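Local atomic coordinates of WipB (Legionella pneumophila, PDB entry 5NNY), a protein that acts as a translocated Ser/Thr phosphatase effector that targets the lysosomal nutrient-sensing machinery of the host cell, this chain being its phosphatase domain. Residues A[104-109]-A[175-180]; A[130-135]-A[154-159]; A[134-139]-A[145-150]. All blocks are in the same frame, centred on the assembly; numbering follows the deposited sequence.

Contact 1 (A[104-109]-A[175-180]); sequences IDYFIL and NEEVLN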
ATOM      1  N   ILE A 104      14.032  -2.120   0.536  1.00 16.86           N
ATOM      2  CA  ILE A 104      13.651  -2.335   1.933  1.00 14.48           C
ATOM      3  C   ILE A 104      12.466  -1.449   2.267  1.00 20.32           C
ATOM      4  O   ILE A 104      12.444  -0.262   1.925  1.00 17.91           O
ATOM      5  CB  ILE A 104      14.840  -2.087   2.901  1.00 16.29           C
ATOM      6  CG1 ILE A 104      14.500  -2.585   4.318  1.00 21.07           C
ATOM      7  CG2 ILE A 104      15.305  -0.628   2.881  1.00 16.98           C
ATOM      8  CD1 ILE A 104      15.736  -2.678   5.233  1.00 19.67           C
ATOM      9  N   ASP A 105      11.481  -2.033   2.959  1.00 17.51           N
ATOM     10  CA  ASP A 105      10.240  -1.308   3.234  1.00 17.63           C
ATOM     11  C   ASP A 105      10.447  -0.117   4.149  1.00 20.09           C
ATOM     12  O   ASP A 105       9.627   0.805   4.130  1.00 20.09           O
ATOM     13  CB  ASP A 105       9.189  -2.230   3.848  1.00 14.96           C
ATOM     14  CG  ASP A 105       8.488  -3.075   2.806  1.00 15.39           C
ATOM     15  OD1 ASP A 105       8.539  -2.689   1.613  1.00 17.75           O
ATOM     16  OD2 ASP A 105       7.925  -4.146   3.186  1.00 25.45           O
ATOM     17  N   TYR A 106      11.516  -0.119   4.947  1.00 15.08           N
ATOM     18  CA  TYR A 106      11.804   1.022   5.810  1.00 14.49           C
ATOM     19  C   TYR A 106      11.830   2.329   5.029  1.00 15.60           C
ATOM     20  O   TYR A 106      11.403   3.366   5.540  1.00 18.22           O
ATOM     21  CB  TYR A 106      13.152   0.819   6.508  1.00 16.64           C
ATOM     22  CG  TYR A 106      13.417   1.814   7.610  1.00 20.01           C
ATOM     23  CD1 TYR A 106      12.807   1.674   8.844  1.00 20.91           C
ATOM     24  CD2 TYR A 106      14.271   2.915   7.403  1.00 18.29           C
ATOM     25  CE1 TYR A 106      13.040   2.592   9.860  1.00 20.73           C
ATOM     26  CE2 TYR A 106      14.511   3.840   8.421  1.00 22.02           C
ATOM     27  CZ  TYR A 106      13.896   3.663   9.641  1.00 18.98           C
ATOM     28  OH  TYR A 106      14.119   4.550  10.659  1.00 23.64           O
ATOM     29  N   PHE A 107      12.340   2.300   3.789  1.00 13.40           N
ATOM     30  CA  PHE A 107      12.541   3.537   3.035  1.00 17.26           C
ATOM     31  C   PHE A 107      11.214   4.220   2.731  1.00 16.73           C
ATOM     32  O   PHE A 107      11.056   5.426   2.956  1.00 18.08           O
ATOM     33  CB  PHE A 107      13.305   3.256   1.742  1.00 19.29           C
ATOM     34  CG  PHE A 107      14.771   2.894   1.944  1.00 18.01           C
ATOM     35  CD1 PHE A 107      15.457   3.247   3.109  1.00 22.64           C
ATOM     36  CD2 PHE A 107      15.464   2.265   0.927  1.00 17.33           C
ATOM     37  CE1 PHE A 107      16.811   2.937   3.259  1.00 19.65           C
ATOM     38  CE2 PHE A 107      16.819   1.965   1.055  1.00 18.11           C
ATOM     39  CZ  PHE A 107      17.500   2.306   2.231  1.00 16.40           C
ATOM     40  N   ILE A 108      10.236   3.455   2.241  1.00 18.31           N
ATOM     41  CA  ILE A 108       8.945   4.037   1.893  1.00 16.59           C
ATOM     42  C   ILE A 108       8.145   4.330   3.152  1.00 16.27           C
ATOM     43  O   ILE A 108       7.376   5.292   3.196  1.00 17.76           O
ATOM     44  CB  ILE A 108       8.192   3.121   0.902  1.00 29.87           C
ATOM     45  CG1 ILE A 108       8.773   3.344  -0.501  1.00 30.31           C
ATOM     46  CG2 ILE A 108       6.679   3.370   0.915  1.00 21.87           C
ATOM     47  CD1 ILE A 108       8.017   2.755  -1.638  1.00 23.63           C
ATOM     48  N   LEU A 109       8.349   3.548   4.216  1.00 13.81           N
ATOM     49  CA  LEU A 109       7.645   3.833   5.467  1.00 21.67           C
ATOM     50  C   LEU A 109       8.034   5.200   6.020  1.00 17.11           C
ATOM     51  O   LEU A 109       7.182   5.942   6.528  1.00 17.09           O
ATOM     52  CB  LEU A 109       7.926   2.743   6.502  1.00 18.72           C
ATOM     53  CG  LEU A 109       7.236   1.392   6.297  1.00 15.48           C
ATOM     54  CD1 LEU A 109       7.720   0.373   7.342  1.00 16.32           C
ATOM     55  CD2 LEU A 109       5.719   1.566   6.364  1.00 23.55           C
ATOM     56  N   ASN A 175      11.095  -3.020  15.943  1.00 24.08           N
ATOM     57  CA  ASN A 175       9.671  -3.293  15.761  1.00 21.90           C
ATOM     58  C   ASN A 175       8.822  -2.096  16.155  1.00 24.84           C
ATOM     59  O   ASN A 175       7.831  -1.784  15.486  1.00 23.13           O
ATOM     60  CB  ASN A 175       9.227  -4.512  16.573  1.00 24.72           C
ATOM     61  CG  ASN A 175       9.727  -5.813  16.000  1.00 25.78           C
ATOM     62  OD1 ASN A 175       9.594  -6.085  14.799  1.00 23.45           O
ATOM     63  ND2 ASN A 175      10.302  -6.635  16.859  1.00 20.64           N
ATOM     64  N   GLU A 176       9.176  -1.415  17.247  1.00 26.10           N
ATOM     65  CA  GLU A 176       8.313  -0.331  17.718  1.00 25.58           C
ATOM     66  C   GLU A 176       8.215   0.797  16.693  1.00 20.74           C
ATOM     67  O   GLU A 176       7.135   1.362  16.491  1.00 24.49           O
ATOM     68  CB  GLU A 176       8.777   0.223  19.077  1.00 28.96           C
ATOM     69  CG  GLU A 176       9.022  -0.787  20.254  1.00 50.24           C
ATOM     70  CD  GLU A 176       7.993  -1.942  20.449  1.00 59.27           C
ATOM     71  OE1 GLU A 176       8.228  -2.777  21.355  1.00 63.04           O
ATOM     72  OE2 GLU A 176       6.969  -2.034  19.735  1.00 62.64           O
ATOM     73  N   GLU A 177       9.324   1.147  16.035  1.00 18.99           N
ATOM     74  CA  GLU A 177       9.255   2.178  15.000  1.00 22.03           C
ATOM     75  C   GLU A 177       8.340   1.746  13.862  1.00 20.86           C
ATOM     76  O   GLU A 177       7.475   2.508  13.421  1.00 22.07           O
ATOM     77  CB  GLU A 177      10.651   2.500  14.456  1.00 29.54           C
ATOM     78  CG  GLU A 177      10.612   3.406  13.236  1.00 37.26           C
ATOM     79  CD  GLU A 177      11.907   4.179  12.988  1.00 41.21           C
ATOM     80  OE1 GLU A 177      13.013   3.584  13.073  1.00 29.55           O
ATOM     81  OE2 GLU A 177      11.802   5.399  12.708  1.00 40.71           O
ATOM     82  N   VAL A 178       8.516   0.514  13.378  1.00 17.03           N
ATOM     83  CA  VAL A 178       7.707   0.029  12.264  1.00 18.93           C
ATOM     84  C   VAL A 178       6.237   0.016  12.657  1.00 17.58           C
ATOM     85  O   VAL A 178       5.367   0.480  11.904  1.00 17.87           O
ATOM     86  CB  VAL A 178       8.184  -1.370  11.825  1.00 18.54           C
ATOM     87  CG1 VAL A 178       7.262  -1.930  10.730  1.00 15.18           C
ATOM     88  CG2 VAL A 178       9.610  -1.300  11.335  1.00 18.74           C
ATOM     89  N   LEU A 179       5.942  -0.529  13.846  1.00 19.18           N
ATOM     90  CA  LEU A 179       4.561  -0.605  14.312  1.00 18.99           C
ATOM     91  C   LEU A 179       3.971   0.783  14.536  1.00 17.60           C
ATOM     92  O   LEU A 179       2.795   1.012  14.232  1.00 21.42           O
ATOM     93  CB  LEU A 179       4.473  -1.442  15.590  1.00 22.00           C
ATOM     94  CG  LEU A 179       4.692  -2.946  15.396  1.00 18.11           C
ATOM     95  CD1 LEU A 179       4.974  -3.646  16.740  1.00 22.43           C
ATOM     96  CD2 LEU A 179       3.485  -3.564  14.652  1.00 22.74           C
ATOM     97  N   ASN A 180       4.755   1.726  15.056  1.00 19.71           N
ATOM     98  CA  ASN A 180       4.209   3.074  15.208  1.00 23.76           C
ATOM     99  C   ASN A 180       3.801   3.650  13.860  1.00 23.30           C
ATOM    100  O   ASN A 180       2.724   4.241  13.730  1.00 25.59           O
ATOM    101  CB  ASN A 180       5.204   4.008  15.898  1.00 28.25           C
ATOM    102  CG  ASN A 180       4.697   5.447  15.939  1.00 32.75           C
ATOM    103  OD1 ASN A 180       3.923   5.821  16.819  1.00 43.31           O
ATOM    104  ND2 ASN A 180       5.106   6.245  14.968  1.00 39.94           N
TER
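Y106 and L109 of helix 105-117 meet E177 and V178 of helix 175-186 in a helix-to-helix contact of the calcineurin-like phosphoesterase fold. Helix 105-117 is the crossover helix of a beta-alpha-beta unit, joining the parallel neighbours 90-93 and 121-125 of the central sheet, and here its first turn meets the first turns of the later helix. The backbones come nearest at Y106 and V178, whose CA atoms are 7.7 Å apart. The polar half of the contact is a single hydrogen bond, in which Y106 OH donates to E177 OE1 over 2.8 Å. The acceptor lies in the plane of the phenol ring, at its edge, whereas the hydroxyl reaches OE1 from 47° out of the carboxylate plane, and ring and carboxylate planes are 77° apart. E177 reaches the ring with CG anti to the backbone N (chi1 171°) and the chain extended beyond it. Second partners fix both groups: N76 ND2 bonds to Y106 OH, and K110 forms a salt bridge with E177 OE2, so the two carboxylate oxygens are held by different residues of helix 105-117. One turn further along this helix the contact becomes apolar. F133 of helix 128-138 packs against both L109 and V178, which themselves meet obliquely through L109 CD1 and V178 CG1, 4.1 Å apart.

Contact 2 (A[130-135]-A[154-159]); sequences GIEFVE and NIQHGN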
ATOM      1  N   GLY A 130       0.440  -5.112   0.118  1.00 19.62           N
ATOM      2  CA  GLY A 130       0.214  -4.337   1.304  1.00 20.17           C
ATOM      3  C   GLY A 130      -0.504  -5.069   2.425  1.00 27.12           C
ATOM      4  O   GLY A 130      -0.235  -4.912   3.568  1.00 19.21           O
ATOM      5  N   ILE A 131      -1.372  -5.985   2.044  1.00 21.61           N
ATOM      6  CA  ILE A 131      -2.094  -6.765   3.000  1.00 21.17           C
ATOM      7  C   ILE A 131      -1.154  -7.703   3.827  1.00 16.83           C
ATOM      8  O   ILE A 131      -1.451  -8.042   4.898  1.00 16.15           O
ATOM      9  CB  ILE A 131      -3.258  -7.484   2.301  1.00 24.22           C
ATOM     10  CG1 ILE A 131      -4.539  -7.290   3.037  1.00 25.41           C
ATOM     11  CG2 ILE A 131      -2.972  -8.929   2.120  1.00 31.91           C
ATOM     12  CD1 ILE A 131      -5.724  -7.580   2.181  1.00 25.99           C
ATOM     13  N   GLU A 132      -0.035  -8.129   3.267  1.00 14.50           N
ATOM     14  CA  GLU A 132       0.896  -8.909   4.012  1.00 16.22           C
ATOM     15  C   GLU A 132       1.520  -8.038   5.129  1.00 20.24           C
ATOM     16  O   GLU A 132       1.717  -8.496   6.213  1.00 18.09           O
ATOM     17  CB  GLU A 132       1.956  -9.469   3.105  1.00 22.26           C
ATOM     18  CG  GLU A 132       3.068 -10.125   3.845  1.00 22.11           C
ATOM     19  CD  GLU A 132       4.022 -10.935   2.960  1.00 24.52           C
ATOM     20  OE1 GLU A 132       3.806 -11.081   1.784  1.00 26.61           O
ATOM     21  OE2 GLU A 132       5.013 -11.396   3.488  1.00 28.97           O
ATOM     22  N   PHE A 133       1.825  -6.787   4.820  1.00 16.37           N
ATOM     23  CA  PHE A 133       2.328  -5.894   5.868  1.00 18.88           C
ATOM     24  C   PHE A 133       1.272  -5.663   6.954  1.00 21.50           C
ATOM     25  O   PHE A 133       1.585  -5.694   8.159  1.00 18.85           O
ATOM     26  CB  PHE A 133       2.783  -4.567   5.247  1.00 14.06           C
ATOM     27  CG  PHE A 133       3.380  -3.595   6.241  1.00 13.89           C
ATOM     28  CD1 PHE A 133       4.621  -3.842   6.802  1.00 16.49           C
ATOM     29  CD2 PHE A 133       2.671  -2.469   6.635  1.00 21.95           C
ATOM     30  CE1 PHE A 133       5.183  -2.953   7.719  1.00 23.30           C
ATOM     31  CE2 PHE A 133       3.220  -1.556   7.535  1.00 23.48           C
ATOM     32  CZ  PHE A 133       4.480  -1.815   8.091  1.00 19.70           C
ATOM     33  N   VAL A 134       0.018  -5.457   6.539  1.00 19.04           N
ATOM     34  CA  VAL A 134      -1.085  -5.299   7.481  1.00 18.32           C
ATOM     35  C   VAL A 134      -1.151  -6.501   8.417  1.00 17.47           C
ATOM     36  O   VAL A 134      -1.258  -6.366   9.640  1.00 18.89           O
ATOM     37  CB  VAL A 134      -2.409  -5.117   6.715  1.00 32.35           C
ATOM     38  CG1 VAL A 134      -3.582  -5.292   7.675  1.00 25.21           C
ATOM     39  CG2 VAL A 134      -2.438  -3.764   6.015  1.00 32.33           C
ATOM     40  N   GLU A 135      -1.152  -7.699   7.841  1.00 16.25           N
ATOM     41  CA  GLU A 135      -1.321  -8.907   8.638  1.00 11.25           C
ATOM     42  C   GLU A 135      -0.167  -9.083   9.607  1.00 15.99           C
ATOM     43  O   GLU A 135      -0.379  -9.378  10.784  1.00 17.26           O
ATOM     44  CB  GLU A 135      -1.439 -10.128   7.723  1.00 16.32           C
ATOM     45  CG  GLU A 135      -1.910 -11.394   8.470  1.00 24.77           C
ATOM     46  CD  GLU A 135      -1.843 -12.629   7.589  1.00 26.45           C
ATOM     47  OE1 GLU A 135      -0.742 -13.224   7.492  1.00 28.40           O
ATOM     48  OE2 GLU A 135      -2.881 -12.975   6.982  1.00 24.13           O
ATOM     49  N   ASN A 154       4.094 -17.015   0.774  1.00 22.84           N
ATOM     50  CA  ASN A 154       4.153 -18.115  -0.181  1.00 24.40           C
ATOM     51  C   ASN A 154       3.603 -17.737  -1.550  1.00 26.23           C
ATOM     52  O   ASN A 154       3.832 -18.476  -2.516  1.00 25.96           O
ATOM     53  CB  ASN A 154       3.353 -19.320   0.320  1.00 28.64           C
ATOM     54  CG  ASN A 154       4.027 -20.058   1.445  1.00 33.61           C
ATOM     55  OD1 ASN A 154       5.236 -19.935   1.657  1.00 33.71           O
ATOM     56  ND2 ASN A 154       3.244 -20.854   2.176  1.00 29.13           N
ATOM     57  N   ILE A 155       2.848 -16.645  -1.667  1.00 20.94           N
ATOM     58  CA  ILE A 155       2.154 -16.349  -2.922  1.00 22.69           C
ATOM     59  C   ILE A 155       2.660 -15.101  -3.593  1.00 24.90           C
ATOM     60  O   ILE A 155       2.087 -14.680  -4.608  1.00 29.20           O
ATOM     61  CB  ILE A 155       0.629 -16.260  -2.730  1.00 25.72           C
ATOM     62  CG1 ILE A 155       0.267 -15.101  -1.799  1.00 27.89           C
ATOM     63  CG2 ILE A 155       0.106 -17.585  -2.214  1.00 26.60           C
ATOM     64  CD1 ILE A 155      -1.205 -14.994  -1.493  1.00 35.84           C
ATOM     65  N   GLN A 156       3.687 -14.461  -3.045  1.00 24.30           N
ATOM     66  CA  GLN A 156       4.217 -13.266  -3.676  1.00 27.31           C
ATOM     67  C   GLN A 156       5.631 -13.063  -3.168  1.00 24.49           C
ATOM     68  O   GLN A 156       5.993 -13.522  -2.081  1.00 32.38           O
ATOM     69  CB  GLN A 156       3.336 -12.045  -3.386  1.00 32.66           C
ATOM     70  CG  GLN A 156       3.198 -11.763  -1.896  1.00 34.83           C
ATOM     71  CD  GLN A 156       2.012 -10.865  -1.572  1.00 38.14           C
ATOM     72  OE1 GLN A 156       1.159 -10.598  -2.422  1.00 41.01           O
ATOM     73  NE2 GLN A 156       1.955 -10.398  -0.334  1.00 24.55           N
ATOM     74  N   HIS A 157       6.427 -12.382  -3.970  1.00 32.92           N
ATOM     75  CA  HIS A 157       7.788 -12.074  -3.584  1.00 36.49           C
ATOM     76  C   HIS A 157       7.788 -10.715  -2.906  1.00 38.89           C
ATOM     77  O   HIS A 157       7.178  -9.761  -3.398  1.00 48.70           O
ATOM     78  CB  HIS A 157       8.725 -12.128  -4.786  1.00 35.59           C
ATOM     79  CG  HIS A 157       9.092 -13.526  -5.176  1.00 51.36           C
ATOM     80  ND1 HIS A 157       9.568 -13.860  -6.426  1.00 52.70           N
ATOM     81  CD2 HIS A 157       9.041 -14.684  -4.471  1.00 49.35           C
ATOM     82  CE1 HIS A 157       9.794 -15.162  -6.475  1.00 53.73           C
ATOM     83  NE2 HIS A 157       9.487 -15.684  -5.300  1.00 51.92           N
ATOM     84  N   GLY A 158       8.400 -10.663  -1.740  1.00 24.99           N
ATOM     85  CA  GLY A 158       8.392  -9.480  -0.913  1.00 22.51           C
ATOM     86  C   GLY A 158       9.781  -9.180  -0.419  1.00 20.53           C
ATOM     87  O   GLY A 158      10.003  -9.103   0.792  1.00 21.16           O
ATOM     88  N   ASN A 159      10.725  -9.046  -1.361  1.00 18.89           N
ATOM     89  CA  ASN A 159      12.113  -8.755  -0.995  1.00 18.39           C
ATOM     90  C   ASN A 159      12.191  -7.612  -0.002  1.00 18.05           C
ATOM     91  O   ASN A 159      12.934  -7.675   0.986  1.00 19.48           O
ATOM     92  CB  ASN A 159      12.935  -8.395  -2.243  1.00 19.67           C
ATOM     93  CG  ASN A 159      14.388  -8.071  -1.907  1.00 25.32           C
ATOM     94  OD1 ASN A 159      15.128  -8.945  -1.485  1.00 22.16           O
ATOM     95  ND2 ASN A 159      14.801  -6.818  -2.095  1.00 20.33           N
TER
HETATM   96  O   HOH W   1       8.000 -11.643   1.797  1.00 38.04           O
HETATM   97  O   HOH W   2       6.245 -11.925   0.536  1.00 39.66           O
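A buried polar link between a helix side chain and a loop, E132 with Q156, ties helix 128-138 to the connection between helices 150-153 and 159-169. Q156 NE2 donates to E132 OE1 over 2.9 Å, and the bond is nearly straight, with 171° at the hydrogen. Amide and carboxylate lie almost in one plane, 5° apart, and the N-H points at the anti lone pair of OE1, the one turned away from OE2. The two side chains run past each other in opposite directions, which also brings NE2 to 3.6 Å from E132 CB. Q156 achieves this with CG between its own backbone N and carbonyl carbon (chi1 59°) and an extended chain beyond.

The same NE2 bonds to the backbone oxygen of N128, at the start of helix 128-138. This helix follows strand 121-125 of the central sheet, and N128 is the asparagine of an Asn-His pair that probably corresponds to the one in the GNH(D/E) motif of calcineurin-like phosphatases. OE1 of the glutamate is gripped a second time by water 2, which donates to E132 OE1 at 2.9 Å and to Q156 O at 3.1 Å, so that Q156 reaches this oxygen both directly and through solvent. Water 1 makes weaker links at 3.4 Å, to E132 OE2 and to the carbonyl oxygen of G158, the N-cap residue of helix 159-169. V99, A149 and L152 pack around the glutamate side chain.

Contact 3 (A[134-139]-A[145-150]); sequences VEACEL and NKLVAK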
ATOM      1  N   VAL A 134       0.018  -5.457   6.539  1.00 19.04           N
ATOM      2  CA  VAL A 134      -1.085  -5.299   7.481  1.00 18.32           C
ATOM      3  C   VAL A 134      -1.151  -6.501   8.417  1.00 17.47           C
ATOM      4  O   VAL A 134      -1.258  -6.366   9.640  1.00 18.89           O
ATOM      5  CB  VAL A 134      -2.409  -5.117   6.715  1.00 32.35           C
ATOM      6  CG1 VAL A 134      -3.582  -5.292   7.675  1.00 25.21           C
ATOM      7  CG2 VAL A 134      -2.438  -3.764   6.015  1.00 32.33           C
ATOM      8  N   GLU A 135      -1.152  -7.699   7.841  1.00 16.25           N
ATOM      9  CA  GLU A 135      -1.321  -8.907   8.638  1.00 11.25           C
ATOM     10  C   GLU A 135      -0.167  -9.083   9.607  1.00 15.99           C
ATOM     11  O   GLU A 135      -0.379  -9.378  10.784  1.00 17.26           O
ATOM     12  CB  GLU A 135      -1.439 -10.128   7.723  1.00 16.32           C
ATOM     13  CG  GLU A 135      -1.910 -11.394   8.470  1.00 24.77           C
ATOM     14  CD  GLU A 135      -1.843 -12.629   7.589  1.00 26.45           C
ATOM     15  OE1 GLU A 135      -0.742 -13.224   7.492  1.00 28.40           O
ATOM     16  OE2 GLU A 135      -2.881 -12.975   6.982  1.00 24.13           O
ATOM     17  N   ALA A 136       1.062  -8.908   9.116  1.00 17.92           N
ATOM     18  CA  ALA A 136       2.241  -8.976   9.969  1.00 15.99           C
ATOM     19  C   ALA A 136       2.119  -8.037  11.155  1.00 16.58           C
ATOM     20  O   ALA A 136       2.416  -8.419  12.294  1.00 19.94           O
ATOM     21  CB  ALA A 136       3.488  -8.637   9.156  1.00 19.10           C
ATOM     22  N   CYS A 137       1.684  -6.803  10.916  1.00 17.38           N
ATOM     23  CA  CYS A 137       1.597  -5.838  12.005  1.00 16.67           C
ATOM     24  C   CYS A 137       0.447  -6.156  12.942  1.00 19.29           C
ATOM     25  O   CYS A 137       0.596  -6.049  14.167  1.00 19.13           O
ATOM     26  CB  CYS A 137       1.450  -4.421  11.445  1.00 14.75           C
ATOM     27  SG  CYS A 137       2.949  -3.815  10.648  1.00 20.63           S
ATOM     28  N   GLU A 138      -0.706  -6.552  12.391  1.00 15.99           N
ATOM     29  CA  GLU A 138      -1.863  -6.859  13.231  1.00 14.81           C
ATOM     30  C   GLU A 138      -1.641  -8.093  14.104  1.00 16.41           C
ATOM     31  O   GLU A 138      -2.205  -8.185  15.203  1.00 21.41           O
ATOM     32  CB  GLU A 138      -3.107  -7.077  12.364  1.00 20.65           C
ATOM     33  CG  GLU A 138      -3.669  -5.833  11.710  1.00 16.15           C
ATOM     34  CD  GLU A 138      -5.009  -6.111  11.063  1.00 21.98           C
ATOM     35  OE1 GLU A 138      -5.301  -7.304  10.787  1.00 22.41           O
ATOM     36  OE2 GLU A 138      -5.767  -5.152  10.856  1.00 19.46           O
ATOM     37  N   LEU A 139      -0.856  -9.064  13.635  1.00 19.85           N
ATOM     38  CA  LEU A 139      -0.632 -10.291  14.393  1.00 22.67           C
ATOM     39  C   LEU A 139       0.703 -10.291  15.127  1.00 23.20           C
ATOM     40  O   LEU A 139       1.188 -11.358  15.522  1.00 22.52           O
ATOM     41  CB  LEU A 139      -0.738 -11.519  13.474  1.00 17.11           C
ATOM     42  CG  LEU A 139      -2.099 -11.678  12.783  1.00 19.92           C
ATOM     43  CD1 LEU A 139      -2.165 -12.972  11.987  1.00 21.38           C
ATOM     44  CD2 LEU A 139      -3.237 -11.603  13.791  1.00 20.14           C
ATOM     45  N   ASN A 145       5.626 -11.297  19.207  1.00 22.74           N
ATOM     46  CA  ASN A 145       6.361 -10.039  19.037  1.00 25.45           C
ATOM     47  C   ASN A 145       7.406 -10.163  17.932  1.00 22.80           C
ATOM     48  O   ASN A 145       8.601  -9.902  18.120  1.00 20.38           O
ATOM     49  CB  ASN A 145       6.979  -9.580  20.356  1.00 34.39           C
ATOM     50  CG  ASN A 145       5.950  -8.984  21.297  1.00 42.95           C
ATOM     51  OD1 ASN A 145       4.828  -9.478  21.425  1.00 31.27           O
ATOM     52  ND2 ASN A 145       6.332  -7.899  21.958  1.00 51.09           N
ATOM     53  N   LYS A 146       6.922 -10.570  16.759  1.00 24.14           N
ATOM     54  CA  LYS A 146       7.697 -10.639  15.535  1.00 17.10           C
ATOM     55  C   LYS A 146       6.760 -10.328  14.382  1.00 16.60           C
ATOM     56  O   LYS A 146       5.573 -10.655  14.438  1.00 20.54           O
ATOM     57  CB  LYS A 146       8.323 -12.023  15.354  1.00 19.12           C
ATOM     58  CG  LYS A 146       9.561 -12.070  14.480  1.00 27.84           C
ATOM     59  CD  LYS A 146      10.138 -13.499  14.506  1.00 40.64           C
ATOM     60  CE  LYS A 146      11.425 -13.652  13.690  1.00 51.54           C
ATOM     61  NZ  LYS A 146      11.154 -13.919  12.247  1.00 53.65           N
ATOM     62  N   LEU A 147       7.294  -9.682  13.350  1.00 19.20           N
ATOM     63  CA  LEU A 147       6.531  -9.392  12.133  1.00 17.58           C
ATOM     64  C   LEU A 147       6.740 -10.551  11.172  1.00 19.20           C
ATOM     65  O   LEU A 147       7.836 -10.714  10.631  1.00 21.70           O
ATOM     66  CB  LEU A 147       6.988  -8.075  11.503  1.00 16.26           C
ATOM     67  CG  LEU A 147       6.837  -6.811  12.344  1.00 20.89           C
ATOM     68  CD1 LEU A 147       7.574  -5.642  11.693  1.00 24.03           C
ATOM     69  CD2 LEU A 147       5.365  -6.478  12.523  1.00 16.98           C
ATOM     70  N   VAL A 148       5.697 -11.357  10.953  1.00 15.58           N
ATOM     71  CA  VAL A 148       5.828 -12.520  10.081  1.00 14.66           C
ATOM     72  C   VAL A 148       4.520 -12.694   9.328  1.00 18.39           C
ATOM     73  O   VAL A 148       3.443 -12.328   9.809  1.00 23.97           O
ATOM     74  CB  VAL A 148       6.194 -13.828  10.838  1.00 27.21           C
ATOM     75  CG1 VAL A 148       7.680 -13.859  11.256  1.00 31.90           C
ATOM     76  CG2 VAL A 148       5.291 -14.026  12.035  1.00 24.87           C
ATOM     77  N   ALA A 149       4.623 -13.283   8.149  1.00 17.47           N
ATOM     78  CA  ALA A 149       3.439 -13.594   7.363  1.00 17.82           C
ATOM     79  C   ALA A 149       3.773 -14.743   6.432  1.00 25.38           C
ATOM     80  O   ALA A 149       3.972 -14.539   5.234  1.00 22.80           O
ATOM     81  CB  ALA A 149       2.964 -12.363   6.581  1.00 19.06           C
ATOM     82  N   LYS A 150       3.873 -15.951   6.983  1.00 21.83           N
ATOM     83  CA  LYS A 150       4.453 -17.054   6.226  1.00 26.64           C
ATOM     84  C   LYS A 150       3.562 -17.489   5.066  1.00 22.46           C
ATOM     85  O   LYS A 150       4.052 -17.713   3.954  1.00 27.23           O
ATOM     86  CB  LYS A 150       4.743 -18.227   7.159  1.00 29.86           C
ATOM     87  CG  LYS A 150       5.606 -19.298   6.523  1.00 41.13           C
ATOM     88  CD  LYS A 150       6.031 -20.336   7.549  1.00 43.03           C
ATOM     89  CE  LYS A 150       4.824 -20.981   8.229  1.00 47.78           C
ATOM     90  NZ  LYS A 150       3.847 -21.528   7.231  1.00 50.98           N
TER
HETATM   91  O   HOH W   3       0.912 -12.947   9.987  1.00 34.00           O
HETATM   92  O   HOH W   4       3.489 -10.847  12.819  1.00 17.59           O
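L147 packs along A136 and C137 where the chain, having left helix 128-138 of the phosphoesterase domain, doubles back beside the last turns of that helix. Its CB lies 4.3 Å from A136 CB, at the point where the backbones are closest. With CG anti to the carbonyl carbon (chi1 -61°), the leucine fork is carried toward the helix. Of its two methyls, CD2 rests 3.5 Å from the carbonyl oxygen of A136 and also reaches C137, with CD2 4.1 Å from SG. The other, CD1, is directed to V178 and N175 of helix 175-186, and I168 of helix 159-169 packs against the same leucine. L147 thus fills the junction of three helices.

The methyl side chain of A136 is consistent with the close approach of the returning loop: A136 CA makes a CA-H...O contact of 3.6 Å with V148 O, the angle at the hydrogen being 142°. Two waters complete the seam. Water 4 accepts from V148 N and approaches both A136 O, at 2.7 Å, and K146 O, but its two protons cannot be assigned among the neighbouring acceptors. Water 3 joins side chain to backbone, donating to V148 O at 2.6 Å and to E135 OE1 at 3.0 Å. The other carboxylate oxygen, OE2, is bonded to Y260 OH and H262 NE2. Beside the water-bound oxygen lies a methyl group, A149 CB, 3.9 Å from E135 OE1.

Overall arrangement
Helix 128-138 is central to the arrangement: contacts 2 and 3 both use it, overlap at V134 and E135, and have centres about 10 Å apart. Contact 1 lies about 14 Å from contact 2 and 13 Å from contact 3, centre to centre, and its segments enclose the other two along the chain. The contacts touch one another directly, for instance where L179 CD2 packs against the carbonyl oxygen of C137. Together they gather helices 105-117, 128-138, 159-169 and 175-186 into a group beside the central sheet of the phosphatase domain. All but helix 105-117, which precedes strand 121-125, lie in the chain between strands 121-125 and 190-198.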